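Local coordinates for protein acetoacetate decarboxylase (Sphingomonas wittichii, PDB 5UPB) that is an acetoacetate decarboxylase-like lyase that probably acts on oxo acids through a Schiff base, as acetoacetate decarboxylase does, at residues A41-P44 with A45-V49; S110-R113 with G114-G118. All coordinates share one frame; numbering follows the deposited sequence.

Contact 1 (A41-P44 with A45-V49); sequences ALLP and AGLKV
The carbonyl oxygen Pro44 O receives the amide Leu47 N at 3.3 Å, a fairly straight bond with an angle of 160° at the hydrogen. The donor sits 21° out of the plane of that carbonyl. This single bond closes a four-residue turn, and the side chains at its two ends then meet on one side. Leu47 CD1 lies 3.9 Å from Pro44 CG, so a methyl of the leucine rests on the proline ring as the two side chains cross obliquely. Behind that methyl, Leu47 CB stands 3.7 Å from Pro44 O, next to the bond itself. The turn is of type II, with Ala45 and Gly46 at its corners. At the second corner the positive phi of Gly46 would jam any beta carbon against the carbonyl oxygen of Ala45, which accounts for the glycine; the bond to Ala45 CB points away from residues 41-44. Past the turn the chain runs back alongside Leu43. With its CG anti to the carbonyl carbon (chi1 -65°), Leu43 extends its branch across to the returning segment, where Leu43 CD1 comes within 3.5 Å of Val49 N and 3.8 Å of Val49 CB. Nearer the backbone, Leu43 CB and Leu47 CB are 4.3 Å apart. The turn thus links the end of helix 36-42 to the strand 48-50, and Gln40 of that helix ties the two together a second time: its side-chain amide donates to Leu47 O and accepts from Val49 N. Leu43, Pro44 and Leu47 all press on Phe99 of strand 95-105, while Cys90 of strand 80-92 meets both leucines.

Contact 2 (S110-R113 with G114-G118); sequences SLIR and GWLNG
Residues 110-116 form the last turns of helix 108-116, with Asn117 and Gly118 leading out of it, and Gly114 N to Ser110 O, Trp115 N to Leu111 O and Leu116 N to Ile112 O are each hydrogen-bonded at 2.9 Å. At the end the pattern slackens, for Asn117 N reaches Arg113 O at 3.2 Å with a bent angle of 141°. Leu111 and Trp115, one turn apart, lie side by side and point the same way. Leu111 CD2 sits over the five-membered ring of Trp115, 3.9 Å from its centroid and 30° off the normal, a CH-pi contact. The indole NE1 donates to Lys121 O, and His5 of the second subunit meets the ring edge-to-face, so the indole is fixed by both a bond and packing. A leucine in place of Trp115 would probably leave Lys121 O without this donor, Leu111 CD2 without the ring face beneath it, and His5 of the second subunit without its aromatic partner. On another side of the helix, Ile112 CG2 and Leu116 CD1 touch at 3.9 Å, their side chains crossing at a slant. Arg113 folds back along the helix through a bend at its third torsion (chi3 58°), which lays one face of the guanidinium over Ser110 CA, 3.8 Å above the plane and offset toward the rim. Beyond the helix, Asn117 OD1 accepts from Ala252 N and from Gln193 NE2 of the second subunit. Gly118, at positive phi, turns the chain away, its N bonded to Trp115 O at 2.9 Å; together with the bond from the next residue's amide back to Gly114 O, this makes the Schellman motif that ends the helix.

In the fold
Contact 1 and contact 2 follow one another along the chain, their centres about 19 Å apart and their nearest atoms about 7 Å apart, without touching. What joins them is the pair of neighbouring antiparallel strands 80-92 and 95-105. Contact 1 packs against Ile88, Cys90 and Phe99 on these strands, and contact 2 against Tyr81, Glu83 and Val105. The centre of contact 2 lies about 11 Å from the centre of the chain, that of contact 1 about 18 Å. Both also reach the second subunit: Leu42 of 41-49 packs on its Thr8, and Trp115 of 110-118 meets its His5, two residues of the same N-terminal stretch.

Contact 1 (A41-P44 with A45-V49)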
loop_
_atom_site.group_PDB
_atom_site.type_symbol
_atom_site.label_atom_id
_atom_site.label_comp_id
_atom_site.label_asym_id
_atom_site.label_seq_id
_atom_site.Cartn_x
_atom_site.Cartn_y
_atom_site.Cartn_z
ATOM N N ALA A 41 13.744 21.126 -22.461
ATOM C CA ALA A 41 14.782 20.708 -21.516
ATOM C C ALA A 41 14.564 19.284 -21.000
ATOM O O ALA A 41 15.516 18.629 -20.565
ATOM C CB ALA A 41 14.830 21.709 -20.358
ATOM N N LEU A 42 13.325 18.799 -20.994
ATOM C CA LEU A 42 13.044 17.441 -20.556
ATOM C C LEU A 42 13.190 16.422 -21.671
ATOM O O LEU A 42 13.128 15.214 -21.398
ATOM C CB LEU A 42 11.623 17.341 -20.001
ATOM C CG LEU A 42 11.292 18.189 -18.787
ATOM C CD1 LEU A 42 9.798 18.019 -18.437
ATOM C CD2 LEU A 42 12.228 17.817 -17.610
ATOM N N LEU A 43 13.305 16.876 -22.918
ATOM C CA LEU A 43 13.342 15.908 -23.995
ATOM C C LEU A 43 14.750 15.405 -24.201
ATOM O O LEU A 43 15.691 16.198 -24.204
ATOM C CB LEU A 43 12.859 16.517 -25.304
ATOM C CG LEU A 43 11.394 16.927 -25.310
ATOM C CD1 LEU A 43 11.046 17.647 -26.611
ATOM C CD2 LEU A 43 10.567 15.676 -25.146
ATOM N N PRO A 44 14.916 14.116 -24.456
ATOM C CA PRO A 44 16.242 13.626 -24.822
ATOM C C PRO A 44 16.654 14.136 -26.198
ATOM O O PRO A 44 15.837 14.569 -27.014
ATOM C CB PRO A 44 16.063 12.105 -24.839
ATOM C CG PRO A 44 14.634 11.893 -25.164
ATOM C CD PRO A 44 13.904 13.037 -24.494
ATOM N N ALA A 45 17.963 14.140 -26.415
ATOM C CA ALA A 45 18.526 14.651 -27.656
ATOM C C ALA A 45 17.932 13.934 -28.862
ATOM O O ALA A 45 17.790 12.706 -28.868
ATOM C CB ALA A 45 20.044 14.484 -27.647
ATOM N N GLY A 46 17.549 14.707 -29.874
ATOM C CA GLY A 46 16.995 14.149 -31.095
ATOM C C GLY A 46 15.500 14.327 -31.215
ATOM O O GLY A 46 14.952 14.109 -32.307
ATOM N N LEU A 47 14.830 14.714 -30.129
ATOM C CA LEU A 47 13.410 15.035 -30.136
ATOM C C LEU A 47 13.230 16.537 -30.035
ATOM O O LEU A 47 13.907 17.209 -29.252
ATOM C CB LEU A 47 12.659 14.358 -28.990
ATOM C CG LEU A 47 12.694 12.831 -28.945
ATOM C CD1 LEU A 47 11.814 12.306 -27.799
ATOM C CD2 LEU A 47 12.267 12.267 -30.297
ATOM N N LYS A 48 12.289 17.050 -30.812
ATOM C CA LYS A 48 12.017 18.474 -30.871
ATOM C C LYS A 48 10.615 18.704 -30.336
ATOM O O LYS A 48 9.668 18.020 -30.739
ATOM C CB LYS A 48 12.139 18.995 -32.309
ATOM C CG LYS A 48 12.135 20.511 -32.446
ATOM C CD LYS A 48 13.406 21.131 -31.879
ATOM C CE LYS A 48 13.550 22.588 -32.280
ATOM N NZ LYS A 48 14.785 23.186 -31.715
ATOM N N VAL A 49 10.494 19.632 -29.391
ATOM C CA VAL A 49 9.191 19.901 -28.816
ATOM C C VAL A 49 8.267 20.427 -29.930
ATOM O O VAL A 49 8.710 21.080 -30.887
ATOM C CB VAL A 49 9.347 20.891 -27.647
ATOM C CG1 VAL A 49 9.785 22.294 -28.147
ATOM C CG2 VAL A 49 8.082 20.973 -26.831
#

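Contact 2 (S110-R113 with G114-G118)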
loop_
_atom_site.group_PDB
_atom_site.type_symbol
_atom_site.label_atom_id
_atom_site.label_comp_id
_atom_site.label_asym_id
_atom_site.label_seq_id
_atom_site.Cartn_x
_atom_site.Cartn_y
_atom_site.Cartn_z
ATOM N N SER A 110 5.063 -3.303 -14.658
ATOM C CA SER A 110 4.785 -2.282 -15.650
ATOM C C SER A 110 5.876 -1.223 -15.664
ATOM O O SER A 110 6.266 -0.745 -16.743
ATOM C CB SER A 110 3.406 -1.663 -15.375
ATOM O OG SER A 110 3.157 -0.647 -16.324
ATOM N N LEU A 111 6.465 -0.929 -14.500
ATOM C CA LEU A 111 7.617 -0.042 -14.464
ATOM C C LEU A 111 8.755 -0.585 -15.320
ATOM O O LEU A 111 9.349 0.138 -16.143
ATOM C CB LEU A 111 8.053 0.166 -13.016
ATOM C CG LEU A 111 9.248 1.100 -12.837
ATOM C CD1 LEU A 111 9.136 1.722 -11.459
ATOM C CD2 LEU A 111 10.533 0.349 -13.013
ATOM N N ILE A 112 9.091 -1.850 -15.127
ATOM C CA ILE A 112 10.250 -2.397 -15.802
ATOM C C ILE A 112 9.994 -2.572 -17.297
ATOM O O ILE A 112 10.852 -2.237 -18.124
ATOM C CB ILE A 112 10.657 -3.712 -15.120
ATOM C CG1 ILE A 112 11.287 -3.402 -13.717
ATOM C CG2 ILE A 112 11.596 -4.503 -16.022
ATOM C CD1 ILE A 112 12.632 -2.708 -13.794
ATOM N N ARG A 113 8.842 -3.108 -17.675
ATOM C CA ARG A 113 8.523 -3.167 -19.103
ATOM C C ARG A 113 8.640 -1.785 -19.724
ATOM O O ARG A 113 9.233 -1.619 -20.794
ATOM C CB ARG A 113 7.116 -3.754 -19.283
ATOM C CG ARG A 113 6.598 -4.030 -20.728
ATOM C CD ARG A 113 5.079 -4.426 -20.668
ATOM N NE ARG A 113 4.320 -3.335 -20.029
ATOM C CZ ARG A 113 3.178 -3.403 -19.324
ATOM N NH1 ARG A 113 2.498 -4.548 -19.058
ATOM N NH2 ARG A 113 2.707 -2.247 -18.869
ATOM N N GLY A 114 8.126 -0.772 -19.028
ATOM C CA GLY A 114 8.278 0.598 -19.484
ATOM C C GLY A 114 9.725 1.006 -19.673
ATOM O O GLY A 114 10.110 1.521 -20.737
ATOM N N TRP A 115 10.555 0.790 -18.647
ATOM C CA TRP A 115 11.946 1.224 -18.749
ATOM C C TRP A 115 12.632 0.544 -19.926
ATOM O O TRP A 115 13.444 1.165 -20.627
ATOM C CB TRP A 115 12.721 0.931 -17.448
ATOM C CG TRP A 115 12.601 1.922 -16.318
ATOM C CD1 TRP A 115 11.452 2.417 -15.764
ATOM C CD2 TRP A 115 13.687 2.512 -15.570
ATOM N NE1 TRP A 115 11.753 3.292 -14.731
ATOM C CE2 TRP A 115 13.111 3.359 -14.586
ATOM C CE3 TRP A 115 15.080 2.408 -15.638
ATOM C CZ2 TRP A 115 13.879 4.108 -13.686
ATOM C CZ3 TRP A 115 15.841 3.149 -14.743
ATOM C CH2 TRP A 115 15.231 3.992 -13.780
ATOM N N LEU A 116 12.343 -0.749 -20.135
ATOM C CA LEU A 116 12.989 -1.484 -21.216
ATOM C C LEU A 116 12.650 -0.902 -22.571
ATOM O O LEU A 116 13.426 -1.032 -23.524
ATOM C CB LEU A 116 12.586 -2.948 -21.185
ATOM C CG LEU A 116 13.126 -3.687 -19.949
ATOM C CD1 LEU A 116 12.405 -5.053 -19.770
ATOM C CD2 LEU A 116 14.628 -3.913 -20.099
ATOM N N ASN A 117 11.482 -0.301 -22.676
ATOM C CA ASN A 117 11.022 0.347 -23.889
ATOM C C ASN A 117 11.172 1.863 -23.813
ATOM O O ASN A 117 10.560 2.589 -24.615
ATOM C CB ASN A 117 9.566 -0.072 -24.106
ATOM C CG ASN A 117 9.431 -1.468 -24.716
ATOM O OD1 ASN A 117 10.296 -1.914 -25.463
ATOM N ND2 ASN A 117 8.403 -2.209 -24.292
ATOM N N GLY A 118 11.967 2.350 -22.843
ATOM C CA GLY A 118 12.336 3.749 -22.789
ATOM C C GLY A 118 11.303 4.670 -22.211
ATOM O O GLY A 118 11.370 5.872 -22.468
#